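Local coordinates for protein 5,10-methylenetetrahydrofolate dehydrogenase (Bombyx mori, PDB 5ZF1) that probably oxidises 5,10-methylenetetrahydrofolate to 5,10-methenyltetrahydrofolate with NADP+ as hydride acceptor, at residues R159-I164 / N212-T218; A175-H179 / M190-I196. All coordinates share one frame; numbering follows the deposited sequence.

Contact 1. Residues R159-I164 / N212-T218; sequences RNAVVI and NADIIIT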
loop_
_atom_site.group_PDB
_atom_site.type_symbol
_atom_site.label_atom_id
_atom_site.label_comp_id
_atom_site.label_asym_id
_atom_site.label_seq_id
_atom_site.Cartn_x
_atom_site.Cartn_y
_atom_site.Cartn_z
ATOM N N ARG B 159 -17.741 7.827 -3.811
ATOM C CA ARG B 159 -17.713 9.169 -3.243
ATOM C C ARG B 159 -16.274 9.680 -3.208
ATOM O O ARG B 159 -15.329 8.899 -3.212
ATOM C CB ARG B 159 -18.315 9.191 -1.839
ATOM C CG ARG B 159 -19.866 9.427 -1.817
ATOM C CD ARG B 159 -20.600 8.330 -2.561
ATOM N NE ARG B 159 -22.046 8.596 -2.591
ATOM C CZ ARG B 159 -22.948 7.671 -2.875
ATOM N NH1 ARG B 159 -22.557 6.431 -3.128
ATOM N NH2 ARG B 159 -24.239 7.987 -2.860
ATOM N N ASN B 160 -16.141 11.001 -3.142
ATOM C CA ASN B 160 -14.829 11.669 -3.077
ATOM C C ASN B 160 -14.354 11.720 -1.629
ATOM O O ASN B 160 -14.978 12.383 -0.791
ATOM C CB ASN B 160 -14.939 13.091 -3.631
ATOM C CG ASN B 160 -15.128 13.139 -5.129
ATOM O OD1 ASN B 160 -15.043 12.129 -5.824
ATOM N ND2 ASN B 160 -15.385 14.340 -5.640
ATOM N N ALA B 161 -13.227 11.067 -1.329
ATOM C CA ALA B 161 -12.691 11.046 0.023
ATOM C C ALA B 161 -11.308 11.662 -0.012
ATOM O O ALA B 161 -10.499 11.322 -0.881
ATOM C CB ALA B 161 -12.626 9.623 0.602
ATOM N N VAL B 162 -11.057 12.601 0.882
ATOM C CA VAL B 162 -9.721 13.179 1.028
ATOM C C VAL B 162 -9.166 12.689 2.357
ATOM O O VAL B 162 -9.814 12.841 3.396
ATOM C CB VAL B 162 -9.763 14.719 0.981
ATOM C CG1 VAL B 162 -8.370 15.314 1.351
ATOM C CG2 VAL B 162 -10.226 15.190 -0.385
ATOM N N VAL B 163 -7.952 12.138 2.338
ATOM C CA VAL B 163 -7.257 11.758 3.560
ATOM C C VAL B 163 -6.093 12.723 3.685
ATOM O O VAL B 163 -5.253 12.776 2.780
ATOM C CB VAL B 163 -6.749 10.312 3.511
ATOM C CG1 VAL B 163 -6.006 9.983 4.815
ATOM C CG2 VAL B 163 -7.913 9.316 3.281
ATOM N N ILE B 164 -6.052 13.484 4.776
ATOM C CA ILE B 164 -4.965 14.437 5.025
ATOM C C ILE B 164 -3.985 13.739 5.955
ATOM O O ILE B 164 -4.272 13.551 7.140
ATOM C CB ILE B 164 -5.476 15.756 5.633
ATOM C CG1 ILE B 164 -6.543 16.374 4.737
ATOM C CG2 ILE B 164 -4.285 16.749 5.802
ATOM C CD1 ILE B 164 -7.229 17.580 5.312
ATOM N N ASN B 212 -14.449 19.835 -2.586
ATOM C CA ASN B 212 -15.133 18.893 -3.450
ATOM C C ASN B 212 -15.292 17.520 -2.811
ATOM O O ASN B 212 -15.749 16.588 -3.482
ATOM C CB ASN B 212 -14.392 18.779 -4.779
ATOM C CG ASN B 212 -14.407 20.082 -5.555
ATOM O OD1 ASN B 212 -13.371 20.723 -5.745
ATOM N ND2 ASN B 212 -15.598 20.508 -5.961
ATOM N N ALA B 213 -14.938 17.372 -1.538
ATOM C CA ALA B 213 -14.909 16.064 -0.894
ATOM C C ALA B 213 -16.232 15.769 -0.208
ATOM O O ALA B 213 -16.795 16.623 0.480
ATOM C CB ALA B 213 -13.781 15.996 0.148
ATOM N N ASP B 214 -16.702 14.535 -0.366
ATOM C CA ASP B 214 -17.800 14.057 0.460
ATOM C C ASP B 214 -17.352 13.607 1.841
ATOM O O ASP B 214 -18.160 13.608 2.776
ATOM C CB ASP B 214 -18.474 12.900 -0.265
ATOM C CG ASP B 214 -18.909 13.289 -1.639
ATOM O OD1 ASP B 214 -19.706 14.252 -1.733
ATOM O OD2 ASP B 214 -18.440 12.667 -2.621
ATOM N N ILE B 215 -16.087 13.218 1.993
ATOM C CA ILE B 215 -15.536 12.744 3.255
ATOM C C ILE B 215 -14.155 13.350 3.376
ATOM O O ILE B 215 -13.394 13.299 2.407
ATOM C CB ILE B 215 -15.426 11.206 3.301
ATOM C CG1 ILE B 215 -16.815 10.551 3.159
ATOM C CG2 ILE B 215 -14.786 10.734 4.595
ATOM C CD1 ILE B 215 -16.726 9.066 2.780
ATOM N N ILE B 216 -13.846 13.929 4.536
ATOM C CA ILE B 216 -12.484 14.370 4.873
ATOM C C ILE B 216 -12.056 13.658 6.142
ATOM O O ILE B 216 -12.775 13.672 7.147
ATOM C CB ILE B 216 -12.392 15.896 5.062
ATOM C CG1 ILE B 216 -12.900 16.637 3.831
ATOM C CG2 ILE B 216 -10.904 16.331 5.391
ATOM C CD1 ILE B 216 -12.979 18.176 4.081
ATOM N N ILE B 217 -10.881 13.033 6.096
ATOM C CA ILE B 217 -10.289 12.366 7.244
ATOM C C ILE B 217 -8.954 13.038 7.507
ATOM O O ILE B 217 -8.082 13.026 6.640
ATOM C CB ILE B 217 -10.102 10.864 6.988
ATOM C CG1 ILE B 217 -11.468 10.187 6.883
ATOM C CG2 ILE B 217 -9.256 10.241 8.098
ATOM C CD1 ILE B 217 -11.448 8.869 6.147
ATOM N N THR B 218 -8.801 13.659 8.685
ATOM C CA THR B 218 -7.542 14.312 9.068
ATOM C C THR B 218 -6.755 13.361 9.962
ATOM O O THR B 218 -7.133 13.142 11.115
ATOM C CB THR B 218 -7.763 15.652 9.781
ATOM O OG1 THR B 218 -8.386 15.447 11.058
ATOM C CG2 THR B 218 -8.601 16.607 8.942
#

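Contact 2. Residues A175-H179 / M190-I196; sequences AMMLH and MDATVTI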
loop_
_atom_site.group_PDB
_atom_site.type_symbol
_atom_site.label_atom_id
_atom_site.label_comp_id
_atom_site.label_asym_id
_atom_site.label_seq_id
_atom_site.Cartn_x
_atom_site.Cartn_y
_atom_site.Cartn_z
ATOM N N ALA B 175 -6.227 5.417 3.772
ATOM C CA ALA B 175 -6.453 5.615 2.341
ATOM C C ALA B 175 -6.584 4.291 1.610
ATOM O O ALA B 175 -7.428 4.152 0.713
ATOM C CB ALA B 175 -5.317 6.444 1.732
ATOM N N MET B 176 -5.757 3.298 1.983
ATOM C CA MET B 176 -5.783 2.012 1.289
ATOM C C MET B 176 -7.141 1.343 1.431
ATOM O O MET B 176 -7.679 0.803 0.457
ATOM C CB MET B 176 -4.673 1.104 1.825
ATOM C CG MET B 176 -4.453 -0.189 1.038
ATOM S SD MET B 176 -3.844 0.015 -0.664
ATOM C CE MET B 176 -2.308 0.903 -0.453
ATOM N N MET B 177 -7.705 1.367 2.628
ATOM C CA MET B 177 -9.006 0.744 2.886
ATOM C C MET B 177 -10.126 1.507 2.208
ATOM O O MET B 177 -11.091 0.916 1.718
ATOM C CB MET B 177 -9.302 0.701 4.380
ATOM C CG MET B 177 -8.155 0.321 5.244
ATOM S SD MET B 177 -8.684 -0.910 6.387
ATOM C CE MET B 177 -8.998 -2.147 5.162
ATOM N N LEU B 178 -10.031 2.830 2.226
ATOM C CA LEU B 178 -11.091 3.647 1.663
ATOM C C LEU B 178 -11.277 3.380 0.178
ATOM O O LEU B 178 -12.390 3.539 -0.350
ATOM C CB LEU B 178 -10.776 5.121 1.913
ATOM C CG LEU B 178 -11.465 5.842 3.059
ATOM C CD1 LEU B 178 -11.181 5.198 4.395
ATOM C CD2 LEU B 178 -11.005 7.283 3.039
ATOM N N HIS B 179 -10.208 3.002 -0.523
ATOM C CA HIS B 179 -10.321 2.665 -1.936
ATOM C C HIS B 179 -10.243 1.154 -2.163
ATOM O O HIS B 179 -9.965 0.706 -3.272
ATOM C CB HIS B 179 -9.304 3.448 -2.784
ATOM C CG HIS B 179 -7.860 3.067 -2.604
ATOM N ND1 HIS B 179 -7.316 1.918 -3.132
ATOM C CD2 HIS B 179 -6.825 3.743 -2.043
ATOM C CE1 HIS B 179 -6.026 1.867 -2.849
ATOM N NE2 HIS B 179 -5.702 2.966 -2.189
ATOM N N MET B 190 -14.449 -0.364 0.384
ATOM C CA MET B 190 -15.231 0.858 0.451
ATOM C C MET B 190 -15.384 1.561 -0.890
ATOM O O MET B 190 -16.374 2.277 -1.080
ATOM C CB MET B 190 -14.597 1.807 1.469
ATOM C CG MET B 190 -14.027 1.060 2.648
ATOM S SD MET B 190 -14.058 2.074 4.122
ATOM C CE MET B 190 -15.761 1.916 4.638
ATOM N N ASP B 191 -14.437 1.389 -1.816
ATOM C CA ASP B 191 -14.609 1.828 -3.205
ATOM C C ASP B 191 -14.808 3.338 -3.329
ATOM O O ASP B 191 -15.418 3.817 -4.277
ATOM C CB ASP B 191 -15.780 1.073 -3.877
ATOM C CG ASP B 191 -15.405 -0.350 -4.262
ATOM O OD1 ASP B 191 -14.491 -0.492 -5.098
ATOM O OD2 ASP B 191 -16.000 -1.332 -3.732
ATOM N N ALA B 192 -14.253 4.114 -2.409
ATOM C CA ALA B 192 -14.231 5.559 -2.592
ATOM C C ALA B 192 -13.129 5.963 -3.573
ATOM O O ALA B 192 -12.177 5.218 -3.817
ATOM C CB ALA B 192 -14.009 6.269 -1.257
ATOM N N THR B 193 -13.271 7.171 -4.124
ATOM C CA THR B 193 -12.227 7.833 -4.907
ATOM C C THR B 193 -11.408 8.667 -3.921
ATOM O O THR B 193 -11.914 9.642 -3.381
ATOM C CB THR B 193 -12.853 8.730 -5.975
ATOM O OG1 THR B 193 -13.715 7.951 -6.815
ATOM C CG2 THR B 193 -11.759 9.391 -6.842
ATOM N N VAL B 194 -10.141 8.312 -3.702
ATOM C CA VAL B 194 -9.390 8.826 -2.551
ATOM C C VAL B 194 -8.302 9.754 -3.052
ATOM O O VAL B 194 -7.564 9.392 -3.968
ATOM C CB VAL B 194 -8.761 7.682 -1.739
ATOM C CG1 VAL B 194 -7.907 8.227 -0.610
ATOM C CG2 VAL B 194 -9.836 6.779 -1.152
ATOM N N THR B 195 -8.203 10.940 -2.455
ATOM C CA THR B 195 -7.050 11.816 -2.670
ATOM C C THR B 195 -6.223 11.788 -1.403
ATOM O O THR B 195 -6.763 11.970 -0.312
ATOM C CB THR B 195 -7.489 13.253 -2.957
ATOM O OG1 THR B 195 -8.350 13.274 -4.100
ATOM C CG2 THR B 195 -6.242 14.159 -3.185
ATOM N N ILE B 196 -4.917 11.550 -1.544
ATOM C CA ILE B 196 -3.982 11.571 -0.431
ATOM C C ILE B 196 -3.316 12.937 -0.457
ATOM O O ILE B 196 -2.584 13.247 -1.399
ATOM C CB ILE B 196 -2.930 10.465 -0.561
ATOM C CG1 ILE B 196 -3.611 9.082 -0.546
ATOM C CG2 ILE B 196 -1.936 10.558 0.571
ATOM C CD1 ILE B 196 -2.752 8.009 -1.182
#

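Contact 1. Residues R159-I164 / N212-T218
Asp214 and Asn160 lock together where strand 160-164 starts beside the turn that leads into strand 215-218. The carboxylate of Asp214 folds back beside its own backbone N (chi1 -55°), which brings OD2 within 2.9 Å of Asn160 N; the bond is nearly straight and uses the lone pair of OD2 that points away from OD1. OD1 in turn forms a salt bridge with Lys232. The aliphatic root of Arg159 lies against the same carboxylate, CB 3.6 Å from Asp214 OD2, before its chain bends off and NH1 bonds to Phe157 O. An alanine in place of Asp214 would probably leave the backbone N-H of Asn160 without its acceptor, Lys232 without this counter-charge and a gap beneath the Arg159 methylenes. At the other end of Asn160, ND2 reaches Asn212 O at 3.1 Å; the acceptor lies in the amide plane, although the donor is tilted from the plane of the Asn212 carbonyl, which should limit turning of the amide. Asn160 O takes the N-H of Ile215 and, more weakly, that of Asp214.

Beyond this junction the strands run parallel in register, bonded from Val162 N to Ile215 O, from Ile217 N to Val162 O and from Ile164 N to Ile217 O. On one face the small Ala161 sits beside the branched Ile215, CB to CB 4.2 Å, and Leu178 of helix 171-178 packs onto Ala161, Val163 and Ile217. On the other, Val162 CG2 fits against Ala213 CB at 3.7 Å, while Ile164 CD1 rests over the shallow hollow between Ile216 CG2, 3.9 Å away, and Thr218 CG2. Helix 203-211 covers this second face through Tyr209, Leu206 and Cys210. Such a parallel pair, buried between helices on both faces, is characteristic of the Rossmann-type NAD(P)-binding domain.

Contact 2. Residues A175-H179 / M190-I196
Met190 meets the end of helix 171-178 with the base of its side chain: in the conformer given, CG sits against Met177 O and CB 3.3 Å from Leu178 O, while the thioether lies alongside Leu178 and the side chain packs on Val146 and Lys150 of helix 140-151. Asp191 turns its carboxylate from the helix to Lys182 N and to Arg166 of the second subunit, which also bonds to His179 O. At Ala192 the chain is tied to the helix terminus, its N donating to Leu178 O over 2.8 Å in the plane of that carbonyl. Here strand 160-164, helix 171-178 and strand 193-197 form a right-handed beta-alpha-beta crossover of the Rossmann-type domain, and the next residues bring the last strand beneath its helix. Val194 spreads its two methyls along the last turn of the helix and the residue after it: CG1, anti to the backbone N (chi1 176°), touches Ala175 CB, whereas CG2 wedges between Leu178 CB at 3.6 Å and His179 CB at 3.7 Å, near the plane of the imidazole at its edge. Ile196 then comes up beside Val194, and its CG1 rests on Ala175 CB, 3.9 Å away.

Contact 2 is nested within the chain loop that contact 1 closes, and their centres lie 9 Å apart. Strand 160-164 stands between the other two strands: one edge pairs with 215-218, while the other bonds to 193-197 through Ala161 N to Thr193 O and Ala161 O to Thr195 N, both 2.8 Å. Leu178 belongs to contact 2 but also packs on the sheet residues of contact 1, its CD2 3.5 Å from Ile217 CD1 in the modelled conformer. At the outer edge, Val194, Thr195 and Ile196 pair antiparallel with a strand of the second subunit, so the sheet that carries both contacts continues across the dimer interface. A sulfate ion, probably from the crystallisation liquor, lies about 3 Å from the side chain of Asp214.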